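PDB 2RFQ: 3-HSA hydroxylase, oxygenase from Rhodococcus sp., which hydroxylates the phenolic ring of the steroid catabolite 3-HSA to the catechol 3,4-DHSA, using reduced FMN and dioxygen, during cholesterol breakdown. Local coordinates for residues F50-W58 with Q104-R115. Residues are numbered along the deposited sequence; the frame is centred on the assembly and turned at random.
Sequences FRLLQPEQW and QEDVWGNDTDVR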
loop_
_atom_site.group_PDB
_atom_site.type_symbol
_atom_site.label_atom_id
_atom_site.label_comp_id
_atom_site.label_asym_id
_atom_site.label_seq_id
_atom_site.Cartn_x
_atom_site.Cartn_y
_atom_site.Cartn_z
ATOM N N PHE A 50 3.758 -13.442 36.175
ATOM C CA PHE A 50 2.956 -14.639 35.866
ATOM C C PHE A 50 1.687 -14.704 36.724
ATOM O O PHE A 50 0.707 -15.330 36.324
ATOM C CB PHE A 50 3.783 -15.920 35.962
ATOM C CG PHE A 50 4.874 -15.994 34.921
ATOM C CD1 PHE A 50 4.546 -16.096 33.573
ATOM C CD2 PHE A 50 6.211 -15.912 35.295
ATOM C CE1 PHE A 50 5.549 -16.111 32.585
ATOM C CE2 PHE A 50 7.237 -15.930 34.311
ATOM C CZ PHE A 50 6.892 -16.039 32.970
ATOM N N ARG A 51 1.706 -14.014 37.862
ATOM C CA ARG A 51 0.524 -13.968 38.736
ATOM C C ARG A 51 -0.560 -13.006 38.249
ATOM O O ARG A 51 -1.658 -12.998 38.801
ATOM C CB ARG A 51 0.931 -13.570 40.167
ATOM C CG ARG A 51 1.903 -14.532 40.792
ATOM C CD ARG A 51 2.018 -14.209 42.279
ATOM N NE ARG A 51 2.727 -15.247 43.020
ATOM C CZ ARG A 51 2.203 -16.409 43.422
ATOM N NH1 ARG A 51 0.934 -16.742 43.138
ATOM N NH2 ARG A 51 2.963 -17.251 44.118
ATOM N N LEU A 52 -0.268 -12.205 37.224
ATOM C CA LEU A 52 -1.208 -11.160 36.814
ATOM C C LEU A 52 -2.635 -11.659 36.540
ATOM O O LEU A 52 -3.579 -11.069 37.058
ATOM C CB LEU A 52 -0.687 -10.358 35.625
ATOM C CG LEU A 52 0.354 -9.300 35.988
ATOM C CD1 LEU A 52 0.924 -8.684 34.696
ATOM C CD2 LEU A 52 -0.226 -8.213 36.879
ATOM N N LEU A 53 -2.786 -12.714 35.733
ATOM C CA LEU A 53 -4.133 -13.254 35.456
ATOM C C LEU A 53 -4.473 -14.498 36.301
ATOM O O LEU A 53 -5.483 -15.179 36.044
ATOM C CB LEU A 53 -4.330 -13.545 33.964
ATOM C CG LEU A 53 -4.204 -12.311 33.053
ATOM C CD1 LEU A 53 -4.413 -12.743 31.619
ATOM C CD2 LEU A 53 -5.208 -11.212 33.402
ATOM N N GLN A 54 -3.608 -14.809 37.267
ATOM C CA GLN A 54 -3.852 -15.929 38.183
ATOM C C GLN A 54 -4.906 -15.545 39.241
ATOM O O GLN A 54 -4.956 -14.389 39.652
ATOM C CB GLN A 54 -2.539 -16.330 38.850
ATOM C CG GLN A 54 -2.636 -17.536 39.762
ATOM C CD GLN A 54 -1.287 -17.890 40.359
ATOM O OE1 GLN A 54 -0.530 -17.003 40.749
ATOM N NE2 GLN A 54 -0.984 -19.183 40.448
ATOM N N PRO A 55 -5.793 -16.488 39.611
ATOM C CA PRO A 55 -6.845 -16.177 40.614
ATOM C C PRO A 55 -6.318 -15.753 41.980
ATOM O O PRO A 55 -5.230 -16.181 42.409
ATOM C CB PRO A 55 -7.666 -17.480 40.693
ATOM C CG PRO A 55 -7.472 -18.102 39.304
ATOM C CD PRO A 55 -5.998 -17.830 39.017
ATOM N N GLU A 56 -7.083 -14.885 42.638
ATOM C CA GLU A 56 -6.737 -14.455 43.985
ATOM C C GLU A 56 -6.536 -15.646 44.943
ATOM O O GLU A 56 -5.674 -15.596 45.828
ATOM C CB GLU A 56 -7.809 -13.502 44.501
ATOM C CG GLU A 56 -7.510 -12.912 45.877
ATOM C CD GLU A 56 -7.977 -13.792 47.013
ATOM O OE1 GLU A 56 -8.843 -14.666 46.787
ATOM O OE2 GLU A 56 -7.482 -13.594 48.147
ATOM N N GLN A 57 -7.305 -16.723 44.762
ATOM C CA GLN A 57 -7.219 -17.852 45.716
ATOM C C GLN A 57 -5.837 -18.512 45.681
ATOM O O GLN A 57 -5.440 -19.176 46.644
ATOM C CB GLN A 57 -8.323 -18.891 45.483
ATOM C CG GLN A 57 -8.216 -19.661 44.188
ATOM C CD GLN A 57 -9.092 -20.895 44.190
ATOM O OE1 GLN A 57 -9.022 -21.730 45.123
ATOM N NE2 GLN A 57 -9.913 -21.031 43.154
ATOM N N TRP A 58 -5.106 -18.317 44.578
ATOM C CA TRP A 58 -3.773 -18.905 44.402
ATOM C C TRP A 58 -2.658 -17.850 44.573
ATOM O O TRP A 58 -1.506 -18.068 44.186
ATOM C CB TRP A 58 -3.658 -19.605 43.024
ATOM C CG TRP A 58 -4.691 -20.654 42.817
ATOM C CD1 TRP A 58 -5.724 -20.626 41.918
ATOM C CD2 TRP A 58 -4.842 -21.868 43.566
ATOM N NE1 TRP A 58 -6.493 -21.769 42.047
ATOM C CE2 TRP A 58 -5.972 -22.541 43.052
ATOM C CE3 TRP A 58 -4.113 -22.468 44.599
ATOM C CZ2 TRP A 58 -6.402 -23.779 43.552
ATOM C CZ3 TRP A 58 -4.543 -23.696 45.105
ATOM C CH2 TRP A 58 -5.681 -24.334 44.579
ATOM N N GLN A 104 -7.055 -27.110 39.281
ATOM C CA GLN A 104 -6.210 -26.013 39.798
ATOM C C GLN A 104 -5.420 -26.450 41.027
ATOM O O GLN A 104 -4.258 -26.107 41.169
ATOM C CB GLN A 104 -7.059 -24.803 40.158
ATOM C CG GLN A 104 -7.780 -24.180 38.980
ATOM C CD GLN A 104 -8.835 -23.199 39.441
ATOM O OE1 GLN A 104 -8.536 -22.262 40.182
ATOM N NE2 GLN A 104 -10.087 -23.443 39.046
ATOM N N GLU A 105 -6.060 -27.214 41.914
ATOM C CA GLU A 105 -5.379 -27.771 43.071
ATOM C C GLU A 105 -4.248 -28.723 42.629
ATOM O O GLU A 105 -3.146 -28.695 43.184
ATOM C CB GLU A 105 -6.380 -28.481 43.995
ATOM C CG GLU A 105 -5.724 -29.209 45.179
ATOM C CD GLU A 105 -5.224 -28.282 46.284
ATOM O OE1 GLU A 105 -5.751 -27.152 46.430
ATOM O OE2 GLU A 105 -4.300 -28.700 47.029
ATOM N N ASP A 106 -4.508 -29.556 41.619
ATOM C CA ASP A 106 -3.457 -30.430 41.068
ATOM C C ASP A 106 -2.203 -29.667 40.666
ATOM O O ASP A 106 -1.086 -30.101 40.944
ATOM C CB ASP A 106 -3.975 -31.229 39.869
ATOM C CG ASP A 106 -4.995 -32.292 40.248
ATOM O OD1 ASP A 106 -5.147 -32.617 41.438
ATOM O OD2 ASP A 106 -5.641 -32.807 39.322
ATOM N N VAL A 107 -2.412 -28.524 40.013
ATOM C CA VAL A 107 -1.323 -27.716 39.494
ATOM C C VAL A 107 -0.649 -26.855 40.559
ATOM O O VAL A 107 0.588 -26.841 40.652
ATOM C CB VAL A 107 -1.820 -26.850 38.314
ATOM C CG1 VAL A 107 -0.717 -25.929 37.812
ATOM C CG2 VAL A 107 -2.341 -27.780 37.184
ATOM N N TRP A 108 -1.463 -26.159 41.352
ATOM C CA TRP A 108 -0.958 -25.098 42.233
ATOM C C TRP A 108 -1.055 -25.406 43.726
ATOM O O TRP A 108 -0.623 -24.590 44.562
ATOM C CB TRP A 108 -1.704 -23.785 41.957
ATOM C CG TRP A 108 -1.333 -23.109 40.646
ATOM C CD1 TRP A 108 -0.082 -23.026 40.077
ATOM C CD2 TRP A 108 -2.216 -22.381 39.785
ATOM N NE1 TRP A 108 -0.145 -22.314 38.887
ATOM C CE2 TRP A 108 -1.440 -21.906 38.689
ATOM C CE3 TRP A 108 -3.592 -22.101 39.818
ATOM C CZ2 TRP A 108 -1.997 -21.147 37.648
ATOM C CZ3 TRP A 108 -4.147 -21.343 38.784
ATOM C CH2 TRP A 108 -3.348 -20.873 37.711
ATOM N N GLY A 109 -1.607 -26.568 44.067
ATOM C CA GLY A 109 -1.848 -26.908 45.464
ATOM C C GLY A 109 -0.623 -26.855 46.362
ATOM O O GLY A 109 -0.763 -26.614 47.567
ATOM N N ASN A 110 0.566 -27.089 45.804
ATOM C CA ASN A 110 1.798 -27.088 46.607
ATOM C C ASN A 110 2.736 -25.938 46.269
ATOM O O ASN A 110 3.640 -25.610 47.044
ATOM C CB ASN A 110 2.545 -28.417 46.461
ATOM C CG ASN A 110 1.824 -29.583 47.148
ATOM O OD1 ASN A 110 1.692 -30.673 46.569
ATOM N ND2 ASN A 110 1.351 -29.361 48.366
ATOM N N ASP A 111 2.495 -25.313 45.119
ATOM C CA ASP A 111 3.407 -24.312 44.578
ATOM C C ASP A 111 2.625 -23.461 43.583
ATOM O O ASP A 111 2.346 -23.887 42.457
ATOM C CB ASP A 111 4.605 -25.018 43.906
ATOM C CG ASP A 111 5.631 -24.053 43.310
ATOM O OD1 ASP A 111 5.375 -22.829 43.241
ATOM O OD2 ASP A 111 6.708 -24.548 42.900
ATOM N N THR A 112 2.272 -22.250 44.005
ATOM C CA THR A 112 1.460 -21.371 43.149
ATOM C C THR A 112 2.264 -20.667 42.070
ATOM O O THR A 112 1.699 -19.893 41.292
ATOM C CB THR A 112 0.649 -20.336 43.958
ATOM O OG1 THR A 112 1.542 -19.524 44.737
ATOM C CG2 THR A 112 -0.293 -21.070 44.914
ATOM N N ASP A 113 3.564 -20.935 42.001
ATOM C CA ASP A 113 4.402 -20.409 40.900
ATOM C C ASP A 113 4.568 -21.390 39.737
ATOM O O ASP A 113 5.273 -21.106 38.785
ATOM C CB ASP A 113 5.788 -19.996 41.420
ATOM C CG ASP A 113 5.728 -18.797 42.333
ATOM O OD1 ASP A 113 5.248 -17.726 41.898
ATOM O OD2 ASP A 113 6.150 -18.936 43.498
ATOM N N VAL A 114 3.944 -22.560 39.819
ATOM C CA VAL A 114 4.058 -23.525 38.719
ATOM C C VAL A 114 3.511 -22.917 37.407
ATOM O O VAL A 114 2.515 -22.195 37.427
ATOM C CB VAL A 114 3.343 -24.840 39.091
ATOM C CG1 VAL A 114 3.103 -25.722 37.860
ATOM C CG2 VAL A 114 4.166 -25.579 40.165
ATOM N N ARG A 115 4.179 -23.224 36.292
ATOM C CA ARG A 115 3.820 -22.723 34.964
ATOM C C ARG A 115 3.314 -23.856 34.067
ATOM O O ARG A 115 3.633 -25.043 34.269
ATOM C CB ARG A 115 5.023 -22.055 34.301
ATOM C CG ARG A 115 5.391 -20.717 34.931
ATOM C CD ARG A 115 6.573 -20.093 34.210
ATOM N NE ARG A 115 7.864 -20.660 34.595
ATOM C CZ ARG A 115 8.564 -20.265 35.666
ATOM N NH1 ARG A 115 8.076 -19.333 36.504
ATOM N NH2 ARG A 115 9.741 -20.830 35.928
HETATM O O HOH W 1 5.625 -15.484 43.273
HETATM O O HOH W 2 5.206 -17.952 45.762
#
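The indole of Trp58 lies against the last turn of helix 101-108: Trp108 meets one face, with CE3 3.3 Å above the ring plane near its rim, and Gln57 CG covers the opposite face. At the edge, in the ring plane, Trp58 NE1 donates to Gln104 OE1 at 2.8 Å and 167°, while Glu105 OE1 merely comes within 3.4 Å of Trp58 CH2. The two indoles meet obliquely, their planes at 51°, and Trp108 CB adds a CH-pi contact to the six-membered ring of Trp58.

Trp108 itself lies between Val107 CG1 on one face and Gln54 on the other. With CG anti to the backbone N (chi1 -176°), Gln54 lays CG and NE2 over the indole; NE2, above the ring centre, gives a nearly straight 2.9 Å bond to a lone pair of Thr112 O. Trp108 NE1 donates to Val114 O close to the ring plane, tying the indole to the turn after the helix.

In that turn Thr112 OG1 accepts an almost straight hydrogen bond from Arg51 NH2, 2.8 Å away in the guanidinium plane. Asp113 OD1 lies well off this plane, 3.2 Å from the same nitrogen, in a salt bridge. One water bridges Arg51 NE and Asp113 OD1; a second joins Asp113 OD2 to Arg51 NH2, weakly on the arginine side. Arg115 CD stands over the centre of the Phe50 ring, while the Arg115 guanidinium hydrogen-bonds to His147 O and Gln45 OE1.

Within the acyl-CoA dehydrogenase-like N-terminal domain, the contact thus joins the loop between helices 38-47 and 65-76 to the exit of helix 101-108. Straight bonds from Gln54 and Arg51 both fix Thr112, and Gln104 OE1 satisfies Trp58 NE1, whereas the water-bridged Arg51-Asp113 pair rests on charge without an aimed N-H.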